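Card1 endonuclease domain-containing protein (Vibrio cholerae, PDB 1XMX) is of unknown function but carries an endonuclease-like domain of the PD-(D/E)XK clan and probably binds nucleic acid. Local coordinates at residues 175-180 / 246-251; 260-265 / 377-382; 308-313 / 319-324; 327-330 / 336-339. All coordinates share one frame; numbering follows the deposited sequence.

How the contacts relate
Contacts 2, 3 and 4 lie wholly within the range of the Card1-like endonuclease domain; contact 1 has only its segment 246-251 there. Contact 1 comes first and joins helices 164-179 and 243-266. Contact 2 uses the far end of helix 243-266, the two contact centres about 20 Å apart, and reaches helix 371-380 near the C-terminus. Contacts 3 and 4 are nested in the loop that contact 2 closes. Their centres are about 15 Å apart. They share helix 321-333, which packs on the neighbouring strands 303-310 and 338-343 of one sheet. Contact 1 touches contact 3 through Gly-251 and Thr-311. The Trp-378 ring of contact 2 packs against Ala-339 of contact 4 and makes a cation-pi pair with Arg-338.

Contact 1: 175-180 / 246-251; sequences ERWASN and RRFANG
Trp-177 and Phe-248 meet obliquely, with their ring planes at 40°. The centre of the six-membered indole ring is 5.5 Å from the centre of the Phe-248 ring. The CZ3-CH2 side of the indole meets the CE2 corner of Phe-248. Trp-177 CZ3 lies 3.6 Å from Phe-248 CE2, and Trp-177 CH2 lies 3.8 Å from the same Phe-248 CE2. The Trp-177 side chain leaves helix 164-179 in the direction of helix 243-266. Phe-248 starts out beside the contact, and its ring then swings in. Its CG stands anti to the backbone N (chi1 178°), which carries the ring across to the indole.

The backbones stay well apart, with Trp-177 CA and Ala-249 CA 10.8 Å from each other. The two aromatic side chains therefore bridge the helices. Phe-248 also begins a wider, pi-type turn that runs to Gly-251.

Trp-177 has other partners in the fold. Its NE1 is hydrogen-bonded to Asp-224 on helix 216-227, and Trp-253 meets it edge-to-face. Leu-184 of helix 181-201 packs against it as well. Within 175-180, Ser-179 OG and Ser-179 N both donate to Glu-175 O, from opposite faces of its carbonyl plane.

The chemistry across the contact is apolar. Both rings are buried, and the polar N-H of the indole is satisfied away from Phe-248. The carbon end of Trp-177 makes the helix-to-helix contact while the Asp-224 bond holds its nitrogen, which should limit rotation of the indole.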
loop_
_atom_site.group_PDB
_atom_site.type_symbol
_atom_site.label_atom_id
_atom_site.label_comp_id
_atom_site.label_asym_id
_atom_site.label_seq_id
_atom_site.Cartn_x
_atom_site.Cartn_y
_atom_site.Cartn_z
ATOM N N GLU A 175 3.211 3.891 22.586
ATOM C CA GLU A 175 3.795 5.249 22.686
ATOM C C GLU A 175 4.971 5.272 23.709
ATOM O O GLU A 175 6.022 5.883 23.474
ATOM C CB GLU A 175 2.752 6.269 23.201
ATOM C CG GLU A 175 1.652 6.837 22.264
ATOM C CD GLU A 175 0.864 8.037 22.964
ATOM O OE1 GLU A 175 0.420 7.904 24.135
ATOM O OE2 GLU A 175 0.682 9.142 22.373
ATOM N N ARG A 176 4.757 4.648 24.862
ATOM C CA ARG A 176 5.757 4.676 25.915
ATOM C C ARG A 176 6.972 3.956 25.468
ATOM O O ARG A 176 8.072 4.388 25.732
ATOM C CB ARG A 176 5.307 3.959 27.195
ATOM C CG ARG A 176 3.971 4.371 27.818
ATOM C CD ARG A 176 3.904 5.795 28.120
ATOM N NE ARG A 176 4.941 6.301 29.018
ATOM C CZ ARG A 176 5.841 7.233 28.664
ATOM N NH1 ARG A 176 5.869 7.730 27.402
ATOM N NH2 ARG A 176 6.727 7.661 29.568
ATOM N N TRP A 177 6.757 2.792 24.884
ATOM C CA TRP A 177 7.892 1.960 24.492
ATOM C C TRP A 177 8.617 2.642 23.315
ATOM O O TRP A 177 9.832 2.716 23.310
ATOM C CB TRP A 177 7.444 0.544 24.157
ATOM C CG TRP A 177 6.891 -0.237 25.402
ATOM C CD1 TRP A 177 6.911 0.172 26.723
ATOM C CD2 TRP A 177 6.255 -1.540 25.396
ATOM N NE1 TRP A 177 6.336 -0.800 27.530
ATOM C CE2 TRP A 177 5.917 -1.851 26.743
ATOM C CE3 TRP A 177 5.933 -2.464 24.382
ATOM C CZ2 TRP A 177 5.280 -3.050 27.106
ATOM C CZ3 TRP A 177 5.279 -3.681 24.743
ATOM C CH2 TRP A 177 4.977 -3.957 26.100
ATOM N N ALA A 178 7.853 3.203 22.373
ATOM C CA ALA A 178 8.459 3.819 21.178
ATOM C C ALA A 178 9.289 5.029 21.591
ATOM O O ALA A 178 10.326 5.318 21.027
ATOM C CB ALA A 178 7.370 4.240 20.187
ATOM N N SER A 179 8.813 5.765 22.565
ATOM C CA SER A 179 9.463 7.034 22.902
ATOM C C SER A 179 10.644 6.886 23.877
ATOM O O SER A 179 11.363 7.843 24.113
ATOM C CB SER A 179 8.423 8.036 23.453
ATOM O OG SER A 179 8.089 7.699 24.793
ATOM N N ASN A 180 10.812 5.693 24.451
ATOM C CA ASN A 180 11.956 5.366 25.277
ATOM C C ASN A 180 12.595 4.129 24.680
ATOM O O ASN A 180 12.973 3.224 25.411
ATOM C CB ASN A 180 11.473 5.031 26.696
ATOM C CG ASN A 180 10.877 6.224 27.382
ATOM O OD1 ASN A 180 11.566 7.191 27.626
ATOM N ND2 ASN A 180 9.578 6.188 27.651
ATOM N N ARG A 246 -0.401 -11.418 24.376
ATOM C CA ARG A 246 0.842 -12.135 24.134
ATOM C C ARG A 246 1.535 -11.713 22.817
ATOM O O ARG A 246 2.723 -11.477 22.803
ATOM C CB ARG A 246 0.634 -13.645 24.147
ATOM C CG ARG A 246 1.960 -14.411 23.861
ATOM C CD ARG A 246 1.867 -15.719 23.088
ATOM N NE ARG A 246 1.169 -15.785 21.779
ATOM C CZ ARG A 246 1.596 -15.423 20.549
ATOM N NH1 ARG A 246 2.788 -14.818 20.278
ATOM N NH2 ARG A 246 0.772 -15.690 19.533
ATOM N N ARG A 247 0.795 -11.606 21.713
ATOM C CA ARG A 247 1.368 -11.173 20.425
ATOM C C ARG A 247 1.949 -9.767 20.502
ATOM O O ARG A 247 2.940 -9.451 19.838
ATOM C CB ARG A 247 0.295 -11.139 19.319
ATOM C CG ARG A 247 0.129 -12.456 18.581
ATOM C CD ARG A 247 -0.982 -12.367 17.498
ATOM N NE ARG A 247 -2.177 -13.088 17.950
ATOM C CZ ARG A 247 -3.403 -12.569 17.997
ATOM N NH1 ARG A 247 -3.603 -11.323 17.591
ATOM N NH2 ARG A 247 -4.439 -13.305 18.427
ATOM N N PHE A 248 1.299 -8.937 21.300
ATOM C CA PHE A 248 1.635 -7.541 21.443
ATOM C C PHE A 248 3.002 -7.479 22.050
ATOM O O PHE A 248 3.855 -6.745 21.535
ATOM C CB PHE A 248 0.626 -6.855 22.351
ATOM C CG PHE A 248 0.908 -5.390 22.605
ATOM C CD1 PHE A 248 0.489 -4.410 21.707
ATOM C CD2 PHE A 248 1.540 -4.981 23.786
ATOM C CE1 PHE A 248 0.742 -3.046 21.950
ATOM C CE2 PHE A 248 1.786 -3.628 24.032
ATOM C CZ PHE A 248 1.383 -2.661 23.114
ATOM N N ALA A 249 3.204 -8.243 23.142
ATOM C CA ALA A 249 4.513 -8.306 23.865
ATOM C C ALA A 249 5.537 -9.062 23.065
ATOM O O ALA A 249 6.749 -8.916 23.257
ATOM C CB ALA A 249 4.340 -9.016 25.228
ATOM N N ASN A 250 5.056 -9.899 22.154
ATOM C CA ASN A 250 5.979 -10.573 21.286
ATOM C C ASN A 250 6.673 -9.637 20.263
ATOM O O ASN A 250 7.774 -9.945 19.757
ATOM C CB ASN A 250 5.316 -11.777 20.637
ATOM C CG ASN A 250 6.279 -12.912 20.462
ATOM O OD1 ASN A 250 7.459 -12.771 20.775
ATOM N ND2 ASN A 250 5.783 -14.061 19.981
ATOM N N GLY A 251 6.089 -8.474 20.015
ATOM C CA GLY A 251 6.672 -7.520 19.068
ATOM C C GLY A 251 5.665 -6.850 18.149
ATOM O O GLY A 251 5.992 -5.891 17.456
#

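Contact 2: 260-265 / 377-382; sequences STVKQI and QWFKAA
Two helices of the Card1-like endonuclease domain pack here, and Phe-379 of helix 371-380 meets Val-262 and Ile-265 of helix 243-266. The valine and the isoleucine are three residues apart, so they lie about one helical turn from each other. Val-262 CG2 comes to the edge of the Phe-379 ring, in its plane, 3.8 Å from Phe-379 CZ. The valine and phenylalanine side chains cross at about a right angle. Val-262 CG1 also approaches, 4.2 Å from Phe-379 CE2. Ile-265 CG2 reaches the ring obliquely and lies 4.2 Å from Phe-379 CD2. The Phe-379 side chain points toward the other helix, with CG anti to its own carbonyl carbon (chi1 -67°). All three side chains are buried, and the contact is plain apolar packing.

The same groups continue into the sheet. Phe-379 also touches Thr-298 and Val-300 of strand 288-300 and Ile-272 of strand 272-276. Val-262 shares Thr-298, and Ile-265 shares Ile-272. Further up helix 371-380, Leu-375 and Thr-376 meet Ile-265. Phe-379 thus sits where the two helices pack on strands 272-276 and 288-300.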
loop_
_atom_site.group_PDB
_atom_site.type_symbol
_atom_site.label_atom_id
_atom_site.label_comp_id
_atom_site.label_asym_id
_atom_site.label_seq_id
_atom_site.Cartn_x
_atom_site.Cartn_y
_atom_site.Cartn_z
ATOM N N SER A 260 -2.192 2.514 14.430
ATOM C CA SER A 260 -2.976 3.439 15.227
ATOM C C SER A 260 -2.613 4.909 14.952
ATOM O O SER A 260 -3.466 5.766 15.021
ATOM C CB SER A 260 -2.774 3.115 16.697
ATOM O OG SER A 260 -3.511 1.946 17.040
ATOM N N THR A 261 -1.332 5.184 14.736
ATOM C CA THR A 261 -0.838 6.512 14.379
ATOM C C THR A 261 -1.268 6.976 12.965
ATOM O O THR A 261 -1.644 8.130 12.774
ATOM C CB THR A 261 0.700 6.517 14.503
ATOM O OG1 THR A 261 1.006 6.144 15.843
ATOM C CG2 THR A 261 1.317 7.868 14.183
ATOM N N VAL A 262 -1.226 6.068 11.996
ATOM C CA VAL A 262 -1.705 6.343 10.682
ATOM C C VAL A 262 -3.168 6.730 10.745
ATOM O O VAL A 262 -3.602 7.671 10.052
ATOM C CB VAL A 262 -1.520 5.133 9.711
ATOM C CG1 VAL A 262 -2.265 5.427 8.358
ATOM C CG2 VAL A 262 -0.042 4.863 9.433
ATOM N N LYS A 263 -3.933 6.002 11.547
ATOM C CA LYS A 263 -5.369 6.275 11.721
ATOM C C LYS A 263 -5.628 7.681 12.316
ATOM O O LYS A 263 -6.538 8.379 11.870
ATOM C CB LYS A 263 -6.028 5.192 12.572
ATOM C CG LYS A 263 -7.460 5.496 12.893
ATOM C CD LYS A 263 -8.027 4.509 13.893
ATOM C CE LYS A 263 -9.496 4.828 14.200
ATOM N NZ LYS A 263 -10.035 3.808 15.144
ATOM N N GLN A 264 -4.814 8.081 13.301
ATOM C CA GLN A 264 -4.777 9.475 13.775
ATOM C C GLN A 264 -4.440 10.539 12.745
ATOM O O GLN A 264 -5.088 11.595 12.699
ATOM C CB GLN A 264 -3.765 9.632 14.920
ATOM C CG GLN A 264 -4.327 9.180 16.165
ATOM C CD GLN A 264 -3.483 9.563 17.355
ATOM O OE1 GLN A 264 -2.766 10.594 17.352
ATOM N NE2 GLN A 264 -3.576 8.750 18.399
ATOM N N ILE A 265 -3.400 10.294 11.948
ATOM C CA ILE A 265 -2.986 11.253 10.898
ATOM C C ILE A 265 -4.082 11.373 9.883
ATOM O O ILE A 265 -4.361 12.442 9.389
ATOM C CB ILE A 265 -1.687 10.786 10.222
ATOM C CG1 ILE A 265 -0.542 10.850 11.233
ATOM C CG2 ILE A 265 -1.374 11.638 8.997
ATOM C CD1 ILE A 265 0.687 10.022 10.866
ATOM N N GLN A 377 5.057 13.589 7.519
ATOM C CA GLN A 377 5.934 14.052 6.480
ATOM C C GLN A 377 5.965 13.103 5.289
ATOM O O GLN A 377 5.874 13.568 4.140
ATOM C CB GLN A 377 7.326 14.285 7.037
ATOM C CG GLN A 377 7.296 15.397 8.101
ATOM C CD GLN A 377 8.619 15.576 8.841
ATOM O OE1 GLN A 377 9.457 14.662 8.913
ATOM N NE2 GLN A 377 8.776 16.716 9.453
ATOM N N TRP A 378 6.037 11.791 5.544
ATOM C CA TRP A 378 6.190 10.786 4.478
ATOM C C TRP A 378 4.928 10.835 3.648
ATOM O O TRP A 378 5.001 10.870 2.391
ATOM C CB TRP A 378 6.348 9.378 5.038
ATOM C CG TRP A 378 6.685 8.297 4.035
ATOM C CD1 TRP A 378 7.664 8.330 3.074
ATOM C CD2 TRP A 378 6.066 7.014 3.948
ATOM N NE1 TRP A 378 7.636 7.139 2.329
ATOM C CE2 TRP A 378 6.678 6.315 2.880
ATOM C CE3 TRP A 378 5.032 6.386 4.655
ATOM C CZ2 TRP A 378 6.306 5.025 2.543
ATOM C CZ3 TRP A 378 4.651 5.126 4.292
ATOM C CH2 TRP A 378 5.311 4.443 3.258
ATOM N N PHE A 379 3.783 10.923 4.339
ATOM C CA PHE A 379 2.485 10.939 3.644
ATOM C C PHE A 379 2.197 12.248 2.894
ATOM O O PHE A 379 1.454 12.235 1.897
ATOM C CB PHE A 379 1.340 10.699 4.599
ATOM C CG PHE A 379 1.312 9.308 5.197
ATOM C CD1 PHE A 379 1.617 8.185 4.419
ATOM C CD2 PHE A 379 0.979 9.118 6.544
ATOM C CE1 PHE A 379 1.536 6.883 4.959
ATOM C CE2 PHE A 379 0.895 7.801 7.089
ATOM C CZ PHE A 379 1.181 6.693 6.300
ATOM N N LYS A 380 2.694 13.370 3.418
ATOM C CA LYS A 380 2.600 14.658 2.726
ATOM C C LYS A 380 3.358 14.589 1.403
ATOM O O LYS A 380 2.854 15.077 0.387
ATOM C CB LYS A 380 3.114 15.835 3.559
ATOM C CG LYS A 380 2.299 16.029 4.864
ATOM C CD LYS A 380 2.354 17.452 5.395
ATOM C CE LYS A 380 2.743 17.439 6.899
ATOM N NZ LYS A 380 2.517 18.721 7.614
ATOM N N ALA A 381 4.549 13.999 1.431
ATOM C CA ALA A 381 5.338 13.820 0.221
ATOM C C ALA A 381 4.617 13.048 -0.866
ATOM O O ALA A 381 4.974 13.184 -2.026
ATOM C CB ALA A 381 6.724 13.259 0.519
ATOM N N ALA A 382 3.558 12.301 -0.543
ATOM C CA ALA A 382 2.750 11.679 -1.602
ATOM C C ALA A 382 1.981 12.683 -2.511
ATOM O O ALA A 382 1.459 12.293 -3.570
ATOM C CB ALA A 382 1.754 10.596 -1.015
#

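Contact 3: 308-313 / 319-324; sequences ECKTKG and DDTLYK
Thr-321 turns its CG2 methyl anti to the backbone N, with OG1 anti to the carbonyl carbon (chi1 -71°). This presents CG2 to both Glu-308 and Lys-310, and OG1 to Lys-310. Glu-308 reaches it with an extended chain. Lys-310 bends at its last two torsions (chi3 76°, chi4 37°), which brings CD and CE obliquely against the threonine.

The methyl is the meeting point. Thr-321 CG2 lies 3.8 Å from Lys-310 CD and 3.9 Å from Glu-308 OE2. Thr-321 OG1 is 3.8 Å from Lys-310 CE.

Thr-321 is itself fixed by Asp-319. Its backbone N donates a capping bond of 3.0 Å to Asp-319 OD1 at the entry to helix 321-333. Thr-321 OG1 donates a second bond to the same Asp-319 OD1, at 2.8 Å and nearly in line with the C-O bond. Leu-341 of the adjacent strand 338-343 touches Glu-308, Lys-310 and Thr-321 alike.

Glu-308, Cys-309 and Lys-310 on strand 303-310 are consistent with the (D/E)-X-K part of the PD-(D/E)XK motif. Asp-295, which accepts from Cys-309 N, is probably the aspartate of that motif.

Across the contact the touch is van der Waals. The threonine hydroxyl is spent on Asp-319. What it offers the glutamate and lysine is mainly a methyl, held in place by the two bonds to one carboxylate oxygen.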
loop_
_atom_site.group_PDB
_atom_site.type_symbol
_atom_site.label_atom_id
_atom_site.label_comp_id
_atom_site.label_asym_id
_atom_site.label_seq_id
_atom_site.Cartn_x
_atom_site.Cartn_y
_atom_site.Cartn_z
ATOM N N GLU A 308 6.981 -1.670 6.633
ATOM C CA GLU A 308 7.448 -2.840 7.345
ATOM C C GLU A 308 7.899 -2.346 8.713
ATOM O O GLU A 308 8.651 -1.358 8.796
ATOM C CB GLU A 308 8.679 -3.444 6.675
ATOM C CG GLU A 308 9.037 -4.820 7.265
ATOM C CD GLU A 308 10.033 -5.584 6.425
ATOM O OE1 GLU A 308 10.268 -5.176 5.268
ATOM O OE2 GLU A 308 10.602 -6.596 6.922
ATOM N N CYS A 309 7.423 -3.010 9.764
ATOM C CA CYS A 309 7.932 -2.803 11.137
ATOM C C CYS A 309 8.894 -3.935 11.574
ATOM O O CYS A 309 8.571 -5.104 11.430
ATOM C CB CYS A 309 6.776 -2.634 12.117
ATOM S SG CYS A 309 5.687 -1.308 11.557
ATOM N N LYS A 310 10.100 -3.569 11.992
ATOM C CA LYS A 310 11.007 -4.492 12.660
ATOM C C LYS A 310 11.223 -4.082 14.126
ATOM O O LYS A 310 11.414 -2.897 14.450
ATOM C CB LYS A 310 12.348 -4.609 11.936
ATOM C CG LYS A 310 12.259 -5.394 10.613
ATOM C CD LYS A 310 13.629 -5.505 9.948
ATOM C CE LYS A 310 14.536 -6.528 10.604
ATOM N NZ LYS A 310 13.698 -7.711 11.046
ATOM N N THR A 311 11.122 -5.081 15.005
ATOM C CA THR A 311 11.522 -4.951 16.416
ATOM C C THR A 311 12.893 -5.631 16.732
ATOM O O THR A 311 13.454 -5.395 17.789
ATOM C CB THR A 311 10.460 -5.541 17.341
ATOM O OG1 THR A 311 10.231 -6.887 16.927
ATOM C CG2 THR A 311 9.131 -4.764 17.278
ATOM N N LYS A 312 13.437 -6.425 15.807
ATOM C CA LYS A 312 14.772 -7.007 15.962
ATOM C C LYS A 312 15.749 -6.364 14.982
ATOM O O LYS A 312 15.347 -5.678 14.031
ATOM C CB LYS A 312 14.753 -8.525 15.703
ATOM C CG LYS A 312 14.284 -9.431 16.871
ATOM C CD LYS A 312 14.562 -8.747 18.270
ATOM C CE LYS A 312 14.707 -9.706 19.492
ATOM N NZ LYS A 312 16.169 -9.895 19.824
ATOM N N GLY A 313 17.041 -6.603 15.186
ATOM C CA GLY A 313 18.080 -6.002 14.349
ATOM C C GLY A 313 18.308 -6.697 13.018
ATOM O O GLY A 313 17.961 -7.871 12.833
ATOM N N ASP A 319 21.795 -9.371 4.586
ATOM C CA ASP A 319 20.390 -9.244 5.025
ATOM C C ASP A 319 19.445 -8.881 3.860
ATOM O O ASP A 319 19.762 -8.032 3.042
ATOM C CB ASP A 319 20.262 -8.230 6.165
ATOM C CG ASP A 319 18.972 -8.425 6.975
ATOM O OD1 ASP A 319 17.877 -7.931 6.559
ATOM O OD2 ASP A 319 19.066 -9.090 8.039
ATOM N N ASP A 320 18.286 -9.526 3.803
ATOM C CA ASP A 320 17.396 -9.396 2.657
ATOM C C ASP A 320 16.270 -8.378 2.870
ATOM O O ASP A 320 15.512 -8.126 1.942
ATOM C CB ASP A 320 16.834 -10.777 2.226
ATOM C CG ASP A 320 15.647 -11.240 3.089
ATOM O OD1 ASP A 320 15.461 -10.705 4.200
ATOM O OD2 ASP A 320 14.893 -12.163 2.665
ATOM N N THR A 321 16.169 -7.812 4.083
ATOM C CA THR A 321 15.008 -6.971 4.497
ATOM C C THR A 321 14.644 -5.837 3.484
ATOM O O THR A 321 13.494 -5.679 3.099
ATOM C CB THR A 321 15.213 -6.367 5.934
ATOM O OG1 THR A 321 15.104 -7.427 6.918
ATOM C CG2 THR A 321 14.175 -5.335 6.220
ATOM N N LEU A 322 15.655 -5.076 3.100
ATOM C CA LEU A 322 15.530 -3.898 2.286
ATOM C C LEU A 322 15.366 -4.223 0.779
ATOM O O LEU A 322 14.605 -3.545 0.097
ATOM C CB LEU A 322 16.743 -3.003 2.505
ATOM C CG LEU A 322 16.824 -2.404 3.914
ATOM C CD1 LEU A 322 18.033 -1.526 3.897
ATOM C CD2 LEU A 322 15.598 -1.535 4.250
ATOM N N TYR A 323 16.109 -5.207 0.264
ATOM C CA TYR A 323 15.907 -5.707 -1.115
ATOM C C TYR A 323 14.535 -6.298 -1.312
ATOM O O TYR A 323 13.892 -6.095 -2.362
ATOM C CB TYR A 323 16.902 -6.798 -1.443
ATOM C CG TYR A 323 18.251 -6.301 -1.539
ATOM C CD1 TYR A 323 18.573 -5.308 -2.442
ATOM C CD2 TYR A 323 19.233 -6.797 -0.710
ATOM C CE1 TYR A 323 19.866 -4.815 -2.533
ATOM C CE2 TYR A 323 20.498 -6.314 -0.784
ATOM C CZ TYR A 323 20.813 -5.331 -1.698
ATOM O OH TYR A 323 22.136 -4.902 -1.753
ATOM N N LYS A 324 14.107 -7.064 -0.305
ATOM C CA LYS A 324 12.782 -7.640 -0.322
ATOM C C LYS A 324 11.689 -6.587 -0.224
ATOM O O LYS A 324 10.688 -6.683 -0.918
ATOM C CB LYS A 324 12.617 -8.645 0.800
ATOM C CG LYS A 324 11.287 -9.315 0.775
ATOM C CD LYS A 324 11.076 -10.007 2.120
ATOM C CE LYS A 324 10.110 -11.149 2.079
ATOM N NZ LYS A 324 8.677 -10.707 2.179
#

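Contact 4: 327-330 / 336-339; sequences SLRD and QARA
Arg-329 lays the aliphatic part of its side chain against Ala-337 and Ala-339. Its CD lies 3.6 Å from Ala-337 O. Arg-329 CG lies 4.0 Å from Ala-337 CB and also 4.0 Å from Ala-339 CB. In return, the Ala-337 methyl packs on the helix backbone, with CB 3.6 Å from Arg-329 O. Both alanine methyls point at the helix. The small side chains let the backbones come close, and Arg-329 CA and Ala-337 CA are 5.8 Å apart.

The arginine CG stands anti to the backbone N (chi1 179°), which sends the chain out over the strand. Bends at chi2 and chi3 then carry the guanidinium past Ala-337 O.

Helix 321-333 connects strand 303-310 to the parallel neighbouring strand 338-343. This is a beta-alpha-beta crossover, and the contact lies where the end of the helix turns back into the second strand.

The guanidinium is positioned by several partners. Arg-329 NH1 makes a salt bridge of 3.0 Å to Asp-330 OD1. That oxygen lies in the guanidinium plane and is met on its syn side, though tilted out of the carboxylate plane. Arg-329 NH2 is hydrogen-bonded to Leu-358 O, beyond the two segments. A water takes a 3.0 Å bond from Ala-339 N and a weak one from Arg-329 NH2, so it links strand and helix.

Farther out, Arg-338 points away from the helix. Its guanidinium, whose exact placing is uncertain, bonds to His-305 and makes a cation-pi contact with Trp-378. Ala-339 pairs through its backbone with Ala-361 on the next strand.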
loop_
_atom_site.group_PDB
_atom_site.type_symbol
_atom_site.label_atom_id
_atom_site.label_comp_id
_atom_site.label_asym_id
_atom_site.label_seq_id
_atom_site.Cartn_x
_atom_site.Cartn_y
_atom_site.Cartn_z
ATOM N N SER A 327 11.292 -4.817 -3.450
ATOM C CA SER A 327 10.758 -5.712 -4.418
ATOM C C SER A 327 9.227 -5.877 -4.257
ATOM O O SER A 327 8.494 -6.021 -5.240
ATOM C CB SER A 327 11.474 -7.027 -4.267
ATOM O OG SER A 327 10.635 -8.045 -4.709
ATOM N N LEU A 328 8.747 -5.919 -3.032
ATOM C CA LEU A 328 7.318 -5.942 -2.799
ATOM C C LEU A 328 6.620 -4.652 -3.311
ATOM O O LEU A 328 5.610 -4.686 -4.002
ATOM C CB LEU A 328 7.083 -6.048 -1.320
ATOM C CG LEU A 328 7.284 -7.451 -0.804
ATOM C CD1 LEU A 328 7.019 -7.312 0.686
ATOM C CD2 LEU A 328 6.253 -8.312 -1.449
ATOM N N ARG A 329 7.217 -3.528 -2.982
ATOM C CA ARG A 329 6.740 -2.227 -3.371
ATOM C C ARG A 329 6.449 -2.196 -4.912
ATOM O O ARG A 329 5.295 -2.029 -5.360
ATOM C CB ARG A 329 7.831 -1.272 -2.915
ATOM C CG ARG A 329 7.623 0.200 -3.203
ATOM C CD ARG A 329 8.677 0.555 -4.166
ATOM N NE ARG A 329 9.724 1.325 -3.566
ATOM C CZ ARG A 329 10.900 1.481 -4.148
ATOM N NH1 ARG A 329 11.136 0.851 -5.298
ATOM N NH2 ARG A 329 11.843 2.226 -3.579
ATOM N N ASP A 330 7.490 -2.447 -5.703
ATOM C CA ASP A 330 7.397 -2.541 -7.163
ATOM C C ASP A 330 6.293 -3.461 -7.647
ATOM O O ASP A 330 5.408 -3.054 -8.402
ATOM C CB ASP A 330 8.754 -2.987 -7.730
ATOM C CG ASP A 330 9.891 -1.967 -7.415
ATOM O OD1 ASP A 330 9.571 -0.726 -7.277
ATOM O OD2 ASP A 330 11.087 -2.399 -7.293
ATOM N N GLN A 336 4.571 4.059 -8.819
ATOM C CA GLN A 336 4.309 5.151 -7.886
ATOM C C GLN A 336 4.310 4.629 -6.434
ATOM O O GLN A 336 4.145 5.423 -5.485
ATOM C CB GLN A 336 2.924 5.762 -8.176
ATOM C CG GLN A 336 2.855 6.921 -9.202
ATOM C CD GLN A 336 3.481 6.548 -10.490
ATOM O OE1 GLN A 336 2.928 5.733 -11.262
ATOM N NE2 GLN A 336 4.662 7.107 -10.743
ATOM N N ALA A 337 4.410 3.304 -6.246
ATOM C CA ALA A 337 4.332 2.800 -4.858
ATOM C C ALA A 337 5.541 3.229 -3.994
ATOM O O ALA A 337 6.663 3.482 -4.480
ATOM C CB ALA A 337 4.076 1.310 -4.792
ATOM N N ARG A 338 5.288 3.392 -2.707
ATOM C CA ARG A 338 6.337 3.842 -1.773
ATOM C C ARG A 338 6.413 2.913 -0.571
ATOM O O ARG A 338 5.418 2.343 -0.162
ATOM C CB ARG A 338 6.064 5.260 -1.318
ATOM C CG ARG A 338 6.635 6.204 -2.349
ATOM C CD ARG A 338 6.072 7.615 -2.459
ATOM N NE ARG A 338 5.479 8.191 -1.261
ATOM C CZ ARG A 338 6.082 8.978 -0.361
ATOM N NH1 ARG A 338 7.383 9.304 -0.416
ATOM N NH2 ARG A 338 5.349 9.406 0.621
ATOM N N ALA A 339 7.601 2.770 -0.010
ATOM C CA ALA A 339 7.759 1.905 1.150
ATOM C C ALA A 339 8.709 2.472 2.208
ATOM O O ALA A 339 9.701 3.142 1.930
ATOM C CB ALA A 339 8.177 0.440 0.722
HETATM O O HOH W 1 9.871 4.034 -1.522
#